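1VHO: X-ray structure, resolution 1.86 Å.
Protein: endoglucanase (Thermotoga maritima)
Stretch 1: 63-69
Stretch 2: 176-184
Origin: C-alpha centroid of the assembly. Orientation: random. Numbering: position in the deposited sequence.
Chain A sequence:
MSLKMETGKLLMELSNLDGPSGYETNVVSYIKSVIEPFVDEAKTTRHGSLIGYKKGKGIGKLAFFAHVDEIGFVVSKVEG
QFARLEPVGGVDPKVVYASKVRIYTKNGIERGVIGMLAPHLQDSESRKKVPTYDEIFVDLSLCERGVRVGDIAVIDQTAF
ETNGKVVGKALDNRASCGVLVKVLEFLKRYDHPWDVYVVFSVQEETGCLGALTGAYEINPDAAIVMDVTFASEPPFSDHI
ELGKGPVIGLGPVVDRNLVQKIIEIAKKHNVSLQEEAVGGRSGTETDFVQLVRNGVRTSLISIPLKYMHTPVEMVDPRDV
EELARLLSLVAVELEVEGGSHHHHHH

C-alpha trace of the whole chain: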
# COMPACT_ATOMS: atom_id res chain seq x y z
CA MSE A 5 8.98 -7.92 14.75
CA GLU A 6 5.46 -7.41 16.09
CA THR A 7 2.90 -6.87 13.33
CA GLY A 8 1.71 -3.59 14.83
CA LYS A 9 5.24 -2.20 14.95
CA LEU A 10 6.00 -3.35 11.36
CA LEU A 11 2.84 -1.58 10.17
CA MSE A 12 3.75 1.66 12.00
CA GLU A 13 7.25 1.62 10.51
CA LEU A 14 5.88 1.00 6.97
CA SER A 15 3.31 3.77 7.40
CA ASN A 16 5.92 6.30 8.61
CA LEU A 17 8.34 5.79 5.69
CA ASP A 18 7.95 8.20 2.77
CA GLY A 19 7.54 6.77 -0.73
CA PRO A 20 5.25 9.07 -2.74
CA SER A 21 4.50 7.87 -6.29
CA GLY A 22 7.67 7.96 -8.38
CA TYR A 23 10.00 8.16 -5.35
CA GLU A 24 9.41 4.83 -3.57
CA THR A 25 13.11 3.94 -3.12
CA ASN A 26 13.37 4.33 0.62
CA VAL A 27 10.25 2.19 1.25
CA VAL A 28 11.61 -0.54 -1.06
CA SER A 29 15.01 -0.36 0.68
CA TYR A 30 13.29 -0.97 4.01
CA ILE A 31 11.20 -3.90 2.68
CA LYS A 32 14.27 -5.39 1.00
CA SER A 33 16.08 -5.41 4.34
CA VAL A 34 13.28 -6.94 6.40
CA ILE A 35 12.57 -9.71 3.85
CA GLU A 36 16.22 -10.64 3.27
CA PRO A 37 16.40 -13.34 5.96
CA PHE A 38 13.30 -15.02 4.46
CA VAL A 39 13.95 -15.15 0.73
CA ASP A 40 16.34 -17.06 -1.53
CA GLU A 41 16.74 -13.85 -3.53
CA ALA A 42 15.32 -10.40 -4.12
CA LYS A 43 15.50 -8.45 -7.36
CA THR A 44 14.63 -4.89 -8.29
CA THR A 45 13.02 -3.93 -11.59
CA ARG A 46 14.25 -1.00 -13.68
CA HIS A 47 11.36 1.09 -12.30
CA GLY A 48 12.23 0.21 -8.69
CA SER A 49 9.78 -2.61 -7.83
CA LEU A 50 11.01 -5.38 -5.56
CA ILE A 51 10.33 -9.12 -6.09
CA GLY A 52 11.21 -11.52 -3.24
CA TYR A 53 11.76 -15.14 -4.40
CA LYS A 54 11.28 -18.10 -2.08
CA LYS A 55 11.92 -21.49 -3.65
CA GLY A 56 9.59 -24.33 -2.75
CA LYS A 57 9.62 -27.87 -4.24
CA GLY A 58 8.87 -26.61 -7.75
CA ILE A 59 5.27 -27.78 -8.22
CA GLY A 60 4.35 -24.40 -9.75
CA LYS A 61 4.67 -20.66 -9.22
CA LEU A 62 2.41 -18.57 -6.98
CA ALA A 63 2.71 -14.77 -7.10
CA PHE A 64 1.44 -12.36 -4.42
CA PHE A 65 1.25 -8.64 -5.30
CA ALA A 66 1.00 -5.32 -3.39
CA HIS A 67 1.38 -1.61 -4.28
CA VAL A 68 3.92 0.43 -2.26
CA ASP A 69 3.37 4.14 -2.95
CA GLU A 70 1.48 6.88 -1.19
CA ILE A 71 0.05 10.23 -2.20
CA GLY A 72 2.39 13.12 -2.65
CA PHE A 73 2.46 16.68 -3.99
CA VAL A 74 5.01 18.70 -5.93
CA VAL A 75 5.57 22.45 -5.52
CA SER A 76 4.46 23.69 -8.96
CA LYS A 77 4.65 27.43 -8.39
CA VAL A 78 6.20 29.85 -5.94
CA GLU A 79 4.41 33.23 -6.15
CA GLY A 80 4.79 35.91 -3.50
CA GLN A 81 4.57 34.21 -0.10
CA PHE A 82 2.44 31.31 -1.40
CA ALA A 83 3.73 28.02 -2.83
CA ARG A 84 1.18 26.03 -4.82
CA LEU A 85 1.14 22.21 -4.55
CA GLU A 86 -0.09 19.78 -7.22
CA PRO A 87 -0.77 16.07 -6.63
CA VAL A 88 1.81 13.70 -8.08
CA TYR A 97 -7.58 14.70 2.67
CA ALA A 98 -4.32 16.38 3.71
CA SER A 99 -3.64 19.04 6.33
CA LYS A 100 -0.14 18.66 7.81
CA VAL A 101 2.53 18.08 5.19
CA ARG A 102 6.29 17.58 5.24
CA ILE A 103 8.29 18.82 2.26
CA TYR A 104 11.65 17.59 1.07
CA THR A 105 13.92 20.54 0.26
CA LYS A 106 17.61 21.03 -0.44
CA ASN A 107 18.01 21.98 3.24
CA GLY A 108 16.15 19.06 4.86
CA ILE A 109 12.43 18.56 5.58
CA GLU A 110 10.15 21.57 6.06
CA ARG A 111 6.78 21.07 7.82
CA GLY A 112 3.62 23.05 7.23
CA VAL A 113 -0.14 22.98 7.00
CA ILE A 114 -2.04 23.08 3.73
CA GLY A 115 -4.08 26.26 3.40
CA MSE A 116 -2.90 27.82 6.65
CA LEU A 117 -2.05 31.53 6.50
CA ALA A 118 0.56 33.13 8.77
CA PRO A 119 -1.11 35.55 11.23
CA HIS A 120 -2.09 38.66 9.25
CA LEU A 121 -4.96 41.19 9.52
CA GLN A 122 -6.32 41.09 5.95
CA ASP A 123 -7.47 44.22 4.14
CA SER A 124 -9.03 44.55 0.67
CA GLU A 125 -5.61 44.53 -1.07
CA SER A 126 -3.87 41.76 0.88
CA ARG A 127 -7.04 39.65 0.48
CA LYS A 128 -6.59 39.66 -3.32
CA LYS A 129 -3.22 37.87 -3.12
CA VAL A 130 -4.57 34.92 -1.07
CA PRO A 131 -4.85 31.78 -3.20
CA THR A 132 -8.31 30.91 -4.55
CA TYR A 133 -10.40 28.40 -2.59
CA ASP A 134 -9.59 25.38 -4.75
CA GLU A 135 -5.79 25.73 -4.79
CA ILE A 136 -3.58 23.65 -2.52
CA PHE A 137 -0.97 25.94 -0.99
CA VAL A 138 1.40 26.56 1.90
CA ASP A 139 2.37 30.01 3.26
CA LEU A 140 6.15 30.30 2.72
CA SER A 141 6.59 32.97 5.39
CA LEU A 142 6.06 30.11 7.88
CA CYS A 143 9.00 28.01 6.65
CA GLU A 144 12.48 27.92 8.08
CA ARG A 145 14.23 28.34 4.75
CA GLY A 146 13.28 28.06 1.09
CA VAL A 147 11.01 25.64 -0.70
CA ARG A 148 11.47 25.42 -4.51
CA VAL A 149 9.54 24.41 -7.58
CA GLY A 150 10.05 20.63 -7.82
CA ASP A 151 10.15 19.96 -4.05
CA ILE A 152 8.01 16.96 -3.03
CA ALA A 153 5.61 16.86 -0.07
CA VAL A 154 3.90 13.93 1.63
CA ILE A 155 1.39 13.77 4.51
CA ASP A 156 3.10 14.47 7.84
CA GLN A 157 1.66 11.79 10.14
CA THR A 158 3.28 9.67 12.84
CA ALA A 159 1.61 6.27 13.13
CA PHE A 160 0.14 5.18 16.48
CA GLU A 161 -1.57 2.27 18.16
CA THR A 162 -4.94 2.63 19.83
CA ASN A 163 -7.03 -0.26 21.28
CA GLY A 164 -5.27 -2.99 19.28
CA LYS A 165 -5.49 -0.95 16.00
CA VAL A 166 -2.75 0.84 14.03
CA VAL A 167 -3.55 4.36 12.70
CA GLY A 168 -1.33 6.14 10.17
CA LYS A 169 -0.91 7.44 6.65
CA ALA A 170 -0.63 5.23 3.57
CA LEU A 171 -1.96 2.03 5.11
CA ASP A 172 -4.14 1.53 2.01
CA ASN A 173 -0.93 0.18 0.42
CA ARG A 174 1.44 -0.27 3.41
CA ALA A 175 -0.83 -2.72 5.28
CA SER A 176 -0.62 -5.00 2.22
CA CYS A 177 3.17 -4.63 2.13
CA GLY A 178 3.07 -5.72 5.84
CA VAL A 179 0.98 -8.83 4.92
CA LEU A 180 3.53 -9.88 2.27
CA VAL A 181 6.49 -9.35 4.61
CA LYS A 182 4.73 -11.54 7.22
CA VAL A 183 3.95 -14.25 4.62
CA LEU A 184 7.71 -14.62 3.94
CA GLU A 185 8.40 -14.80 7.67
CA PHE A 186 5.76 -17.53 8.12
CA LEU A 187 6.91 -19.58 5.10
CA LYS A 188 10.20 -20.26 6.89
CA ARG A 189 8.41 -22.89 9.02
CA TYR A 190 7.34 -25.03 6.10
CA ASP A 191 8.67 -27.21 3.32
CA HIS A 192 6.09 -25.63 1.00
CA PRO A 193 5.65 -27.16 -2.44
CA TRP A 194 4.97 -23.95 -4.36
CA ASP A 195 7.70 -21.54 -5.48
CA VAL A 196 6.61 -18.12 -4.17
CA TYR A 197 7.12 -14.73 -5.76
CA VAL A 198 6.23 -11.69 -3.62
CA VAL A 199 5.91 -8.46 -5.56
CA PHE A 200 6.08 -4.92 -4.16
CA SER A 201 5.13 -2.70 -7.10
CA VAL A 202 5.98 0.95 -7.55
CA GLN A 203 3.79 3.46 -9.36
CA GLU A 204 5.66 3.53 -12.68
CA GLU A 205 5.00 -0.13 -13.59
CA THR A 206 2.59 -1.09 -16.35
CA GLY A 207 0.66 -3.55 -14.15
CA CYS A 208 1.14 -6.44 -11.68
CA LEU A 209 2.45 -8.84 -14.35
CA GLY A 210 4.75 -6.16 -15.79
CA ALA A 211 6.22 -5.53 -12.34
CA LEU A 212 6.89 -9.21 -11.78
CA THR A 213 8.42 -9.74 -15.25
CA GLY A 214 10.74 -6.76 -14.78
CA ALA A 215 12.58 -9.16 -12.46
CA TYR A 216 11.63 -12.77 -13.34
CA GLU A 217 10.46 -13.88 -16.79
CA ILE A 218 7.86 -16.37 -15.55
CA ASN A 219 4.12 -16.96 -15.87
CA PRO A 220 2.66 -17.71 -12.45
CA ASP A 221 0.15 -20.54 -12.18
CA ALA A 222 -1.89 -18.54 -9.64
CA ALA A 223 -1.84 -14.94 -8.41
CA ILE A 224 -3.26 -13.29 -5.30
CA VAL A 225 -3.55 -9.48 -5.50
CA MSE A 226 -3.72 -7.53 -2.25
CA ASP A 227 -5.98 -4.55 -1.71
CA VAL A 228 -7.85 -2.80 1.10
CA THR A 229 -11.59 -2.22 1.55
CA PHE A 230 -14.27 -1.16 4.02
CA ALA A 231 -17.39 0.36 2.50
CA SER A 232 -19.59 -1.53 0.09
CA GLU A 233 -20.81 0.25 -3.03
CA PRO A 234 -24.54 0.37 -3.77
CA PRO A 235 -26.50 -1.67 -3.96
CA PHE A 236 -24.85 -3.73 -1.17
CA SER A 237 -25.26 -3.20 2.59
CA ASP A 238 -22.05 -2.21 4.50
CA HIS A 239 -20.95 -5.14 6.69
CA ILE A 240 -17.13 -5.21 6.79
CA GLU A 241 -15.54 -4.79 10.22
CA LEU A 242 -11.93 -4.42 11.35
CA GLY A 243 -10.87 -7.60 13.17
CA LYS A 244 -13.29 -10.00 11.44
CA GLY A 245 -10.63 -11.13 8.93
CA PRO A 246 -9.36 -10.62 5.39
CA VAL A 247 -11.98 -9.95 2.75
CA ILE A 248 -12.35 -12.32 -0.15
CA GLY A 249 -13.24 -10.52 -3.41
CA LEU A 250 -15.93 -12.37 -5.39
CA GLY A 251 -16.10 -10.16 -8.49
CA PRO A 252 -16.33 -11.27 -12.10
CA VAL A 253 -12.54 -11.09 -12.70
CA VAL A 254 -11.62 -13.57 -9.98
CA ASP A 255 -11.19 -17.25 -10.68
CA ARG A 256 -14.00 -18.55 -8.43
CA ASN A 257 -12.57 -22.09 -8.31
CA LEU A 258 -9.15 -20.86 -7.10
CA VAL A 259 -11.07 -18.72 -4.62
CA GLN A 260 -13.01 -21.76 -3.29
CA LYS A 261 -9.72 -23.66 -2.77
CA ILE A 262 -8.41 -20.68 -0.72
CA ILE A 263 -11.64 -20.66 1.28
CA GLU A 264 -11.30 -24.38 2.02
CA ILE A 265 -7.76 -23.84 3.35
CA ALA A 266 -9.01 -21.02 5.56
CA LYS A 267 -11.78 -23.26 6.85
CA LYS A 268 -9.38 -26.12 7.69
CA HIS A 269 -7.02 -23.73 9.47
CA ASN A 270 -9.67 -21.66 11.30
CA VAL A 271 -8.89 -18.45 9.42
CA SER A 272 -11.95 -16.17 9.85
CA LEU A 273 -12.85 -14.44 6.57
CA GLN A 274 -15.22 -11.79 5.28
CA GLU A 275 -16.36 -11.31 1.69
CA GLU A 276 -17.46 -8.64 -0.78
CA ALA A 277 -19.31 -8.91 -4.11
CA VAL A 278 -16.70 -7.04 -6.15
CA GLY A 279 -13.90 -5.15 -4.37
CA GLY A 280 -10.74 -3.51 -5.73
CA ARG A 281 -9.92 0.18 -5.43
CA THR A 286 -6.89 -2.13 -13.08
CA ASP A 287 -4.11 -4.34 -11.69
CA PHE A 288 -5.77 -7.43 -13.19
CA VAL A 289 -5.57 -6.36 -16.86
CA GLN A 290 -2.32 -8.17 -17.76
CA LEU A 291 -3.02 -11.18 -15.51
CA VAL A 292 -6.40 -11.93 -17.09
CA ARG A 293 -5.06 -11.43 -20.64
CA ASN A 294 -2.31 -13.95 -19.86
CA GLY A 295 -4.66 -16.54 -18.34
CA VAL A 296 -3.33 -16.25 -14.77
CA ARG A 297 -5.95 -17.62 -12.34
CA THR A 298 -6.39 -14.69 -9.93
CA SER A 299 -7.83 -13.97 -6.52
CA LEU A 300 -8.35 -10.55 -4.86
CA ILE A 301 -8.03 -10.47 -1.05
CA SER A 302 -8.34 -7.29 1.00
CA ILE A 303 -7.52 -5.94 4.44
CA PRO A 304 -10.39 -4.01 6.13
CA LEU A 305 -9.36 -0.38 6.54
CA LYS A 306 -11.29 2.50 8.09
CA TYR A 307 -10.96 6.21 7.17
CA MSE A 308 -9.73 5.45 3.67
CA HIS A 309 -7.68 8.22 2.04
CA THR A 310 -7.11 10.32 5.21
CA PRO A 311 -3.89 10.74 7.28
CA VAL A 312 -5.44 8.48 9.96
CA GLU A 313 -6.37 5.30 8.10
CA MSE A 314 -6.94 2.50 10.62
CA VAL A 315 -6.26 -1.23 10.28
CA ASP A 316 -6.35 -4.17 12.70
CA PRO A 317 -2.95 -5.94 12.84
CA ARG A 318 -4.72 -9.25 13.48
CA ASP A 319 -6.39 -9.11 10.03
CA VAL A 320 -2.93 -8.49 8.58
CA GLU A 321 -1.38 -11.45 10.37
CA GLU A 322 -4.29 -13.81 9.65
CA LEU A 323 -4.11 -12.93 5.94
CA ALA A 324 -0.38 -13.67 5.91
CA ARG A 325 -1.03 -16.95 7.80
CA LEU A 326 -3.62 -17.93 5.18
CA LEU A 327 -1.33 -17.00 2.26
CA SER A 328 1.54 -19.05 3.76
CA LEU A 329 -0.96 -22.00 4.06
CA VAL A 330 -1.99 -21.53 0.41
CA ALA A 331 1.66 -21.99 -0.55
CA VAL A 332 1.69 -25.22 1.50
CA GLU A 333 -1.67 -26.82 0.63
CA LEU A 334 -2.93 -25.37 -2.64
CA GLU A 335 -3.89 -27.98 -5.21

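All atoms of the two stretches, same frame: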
# COMPACT_ATOMS: atom_id res chain seq x y z
N ALA A 63 2.25 -16.15 -7.23
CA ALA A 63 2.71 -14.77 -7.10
C ALA A 63 1.72 -13.98 -6.23
O ALA A 63 0.50 -14.07 -6.45
CB ALA A 63 2.84 -14.10 -8.46
N PHE A 64 2.23 -13.19 -5.32
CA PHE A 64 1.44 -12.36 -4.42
C PHE A 64 1.84 -10.90 -4.76
O PHE A 64 3.06 -10.67 -4.87
CB PHE A 64 1.70 -12.64 -2.95
CG PHE A 64 1.41 -14.04 -2.49
CD1 PHE A 64 0.30 -14.74 -2.95
CD2 PHE A 64 2.26 -14.68 -1.61
CE1 PHE A 64 0.07 -16.05 -2.54
CE2 PHE A 64 2.01 -15.97 -1.15
CZ PHE A 64 0.91 -16.66 -1.62
N PHE A 65 0.89 -9.99 -4.87
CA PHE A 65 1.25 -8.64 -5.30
C PHE A 65 0.72 -7.55 -4.37
O PHE A 65 -0.46 -7.61 -3.96
CB PHE A 65 0.57 -8.39 -6.68
CG PHE A 65 1.04 -9.27 -7.82
CD1 PHE A 65 0.40 -10.50 -8.07
CD2 PHE A 65 2.10 -8.90 -8.61
CE1 PHE A 65 0.86 -11.29 -9.12
CE2 PHE A 65 2.55 -9.69 -9.67
CZ PHE A 65 1.91 -10.91 -9.91
N ALA A 66 1.46 -6.45 -4.21
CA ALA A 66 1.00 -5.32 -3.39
C ALA A 66 1.58 -4.01 -3.93
O ALA A 66 2.68 -4.05 -4.51
CB ALA A 66 1.44 -5.51 -1.94
N HIS A 67 0.84 -2.92 -3.85
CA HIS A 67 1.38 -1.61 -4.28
C HIS A 67 2.22 -1.05 -3.10
O HIS A 67 1.97 -1.43 -1.94
CB HIS A 67 0.24 -0.62 -4.54
CG HIS A 67 -0.69 -0.96 -5.64
ND1 HIS A 67 -0.43 -0.61 -6.96
CD2 HIS A 67 -1.91 -1.58 -5.64
CE1 HIS A 67 -1.44 -1.00 -7.72
NE2 HIS A 67 -2.34 -1.58 -6.94
N VAL A 68 3.09 -0.08 -3.35
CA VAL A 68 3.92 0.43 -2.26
C VAL A 68 3.84 1.94 -2.06
O VAL A 68 4.28 2.40 -0.99
CB VAL A 68 5.42 0.10 -2.41
CG1 VAL A 68 5.70 -1.40 -2.59
CG2 VAL A 68 6.05 0.85 -3.56
N ASP A 69 3.36 2.69 -3.07
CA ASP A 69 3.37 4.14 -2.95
C ASP A 69 2.33 4.75 -2.06
O ASP A 69 1.45 4.12 -1.45
CB ASP A 69 3.33 4.78 -4.38
CG ASP A 69 1.97 4.67 -5.05
OD1 ASP A 69 1.14 3.85 -4.61
OD2 ASP A 69 1.67 5.35 -6.06
N SER A 176 -0.83 -3.88 3.11
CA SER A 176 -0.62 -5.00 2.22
C SER A 176 0.86 -5.39 2.11
O SER A 176 1.21 -6.58 2.01
CB SER A 176 -1.16 -4.67 0.82
OG SER A 176 -2.60 -4.50 0.88
N CYS A 177 1.74 -4.39 2.11
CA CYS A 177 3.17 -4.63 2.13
C CYS A 177 3.47 -5.44 3.43
O CYS A 177 4.21 -6.41 3.32
CB CYS A 177 3.99 -3.30 2.21
SG CYS A 177 3.88 -2.44 0.59
N GLY A 178 2.90 -5.06 4.53
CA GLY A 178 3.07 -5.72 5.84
C GLY A 178 2.61 -7.21 5.72
O GLY A 178 3.28 -8.11 6.20
N VAL A 179 1.46 -7.43 5.08
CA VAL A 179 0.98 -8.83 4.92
C VAL A 179 2.03 -9.66 4.17
O VAL A 179 2.43 -10.75 4.58
CB VAL A 179 -0.30 -8.87 4.03
CG1 VAL A 179 -0.62 -10.37 3.67
CG2 VAL A 179 -1.49 -8.22 4.68
N LEU A 180 2.56 -9.10 3.07
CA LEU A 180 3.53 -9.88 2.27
C LEU A 180 4.83 -10.11 3.00
O LEU A 180 5.46 -11.18 2.82
CB LEU A 180 3.68 -9.26 0.88
CG LEU A 180 2.35 -9.20 0.08
CD1 LEU A 180 2.66 -8.82 -1.37
CD2 LEU A 180 1.66 -10.58 0.11
N VAL A 181 5.24 -9.13 3.82
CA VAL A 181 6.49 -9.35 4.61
C VAL A 181 6.24 -10.50 5.60
O VAL A 181 7.10 -11.41 5.73
CB VAL A 181 6.86 -8.06 5.38
CG1 VAL A 181 7.94 -8.36 6.44
CG2 VAL A 181 7.41 -7.02 4.39
N LYS A 182 5.08 -10.48 6.24
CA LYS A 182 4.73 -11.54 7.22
C LYS A 182 4.58 -12.90 6.53
O LYS A 182 4.93 -13.94 7.11
CB LYS A 182 3.49 -11.17 8.03
CG LYS A 182 3.69 -9.98 8.99
CD LYS A 182 4.72 -10.24 10.08
CE LYS A 182 4.20 -11.16 11.16
NZ LYS A 182 5.17 -11.34 12.26
N VAL A 183 4.04 -12.94 5.31
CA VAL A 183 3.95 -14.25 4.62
C VAL A 183 5.35 -14.88 4.51
O VAL A 183 5.55 -16.08 4.74
CB VAL A 183 3.43 -14.06 3.19
CG1 VAL A 183 3.52 -15.35 2.36
CG2 VAL A 183 1.97 -13.61 3.22
N LEU A 184 6.35 -14.09 4.08
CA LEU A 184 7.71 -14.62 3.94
C LEU A 184 8.24 -15.11 5.27
O LEU A 184 8.82 -16.20 5.37
CB LEU A 184 8.62 -13.57 3.29
CG LEU A 184 8.30 -13.28 1.81
CD1 LEU A 184 9.06 -12.06 1.34
CD2 LEU A 184 8.70 -14.47 0.92

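Residues 63-67 form the end of a β-strand that enters from earlier in the chain, and Val68 and Asp69 continue it as loop. Residues 176-184 are all helical, part of a helix that extends beyond the stretch at both ends. The helix packs across the strand with an angle of 147° between their N-to-C directions, so the two run roughly antiparallel, and their axes approach to 7.9 Å. In this register the CA atoms of Phe64 and Leu180 lie 7.4 Å apart, whereas those of Ala66 and Ser176 are only 5.8 Å apart. Within the helix, backbone hydrogen bonds such as Leu180 N to Ser176 O (3.0 Å) and Val183 N to Val179 O (2.8 Å) hold the helical turns together. No hydrogen bond crosses between the stretches, and their association rests on side-chain packing that buries 318 Å², summed over both sides.

The alternation of the strand decides which residues take part. Phe64 and Ala66 direct their CA-to-CB bonds toward the helix, while Phe65 and His67 point theirs away. On the helix, Ser176, Leu180 and Val183 point theirs toward the strand, a spacing of four and three residues that places them along one side, and Cys177, whose CA-to-CB bond points sideways, joins them. Gly178, Val179, Val181 and Lys182 make no contact with the strand.

Leu180 is the centre of the contact and has the largest covered area of any residue in it. With chi1 in m and chi2 in t, its methyl groups pack on the strand: CD2 lies 3.7 Å from Phe64 CB, and CD1 lies 3.6 Å from Ala66 CB. Leu180 CD1 also sits 3.8 Å from Phe65 C, so the leucine packs against the strand backbone between the two inward-pointing side chains. Phe64, in the m rotamer, carries its ring on along the helix to Val183, where Phe64 CE2 meets Val183 CG1 at 3.9 Å. Both aliphatic side chains approach the ring obliquely. A large aromatic suits this end, where the backbones are farther apart than at Ala66 and the ring spans the distance to the next helical turn.

At Ala66 the small methyl matches the closer backbone approach. Ala66 CB lies 3.9 Å from Ser176 CB and 4.2 Å from Cys177 N, so it rests almost directly on the helix. Ser176 is also small, and it meets the strand through its CB carbon.

Cys177 extends the contact beyond the strand. Cys177 SG is 3.8 Å from Val68 CG1, an apolar contact, and 3.3 Å from His67 O. Thus His67 touches the helix through its backbone, although its CA-to-CB bond points away and its side chain stays out of contact, with NE2 hydrogen-bonded elsewhere in the structure. Val68, whose CA-to-CB bond points sideways, brings a branched aliphatic group to the sulfur, and Asp69, beyond it, makes no contact with the helix.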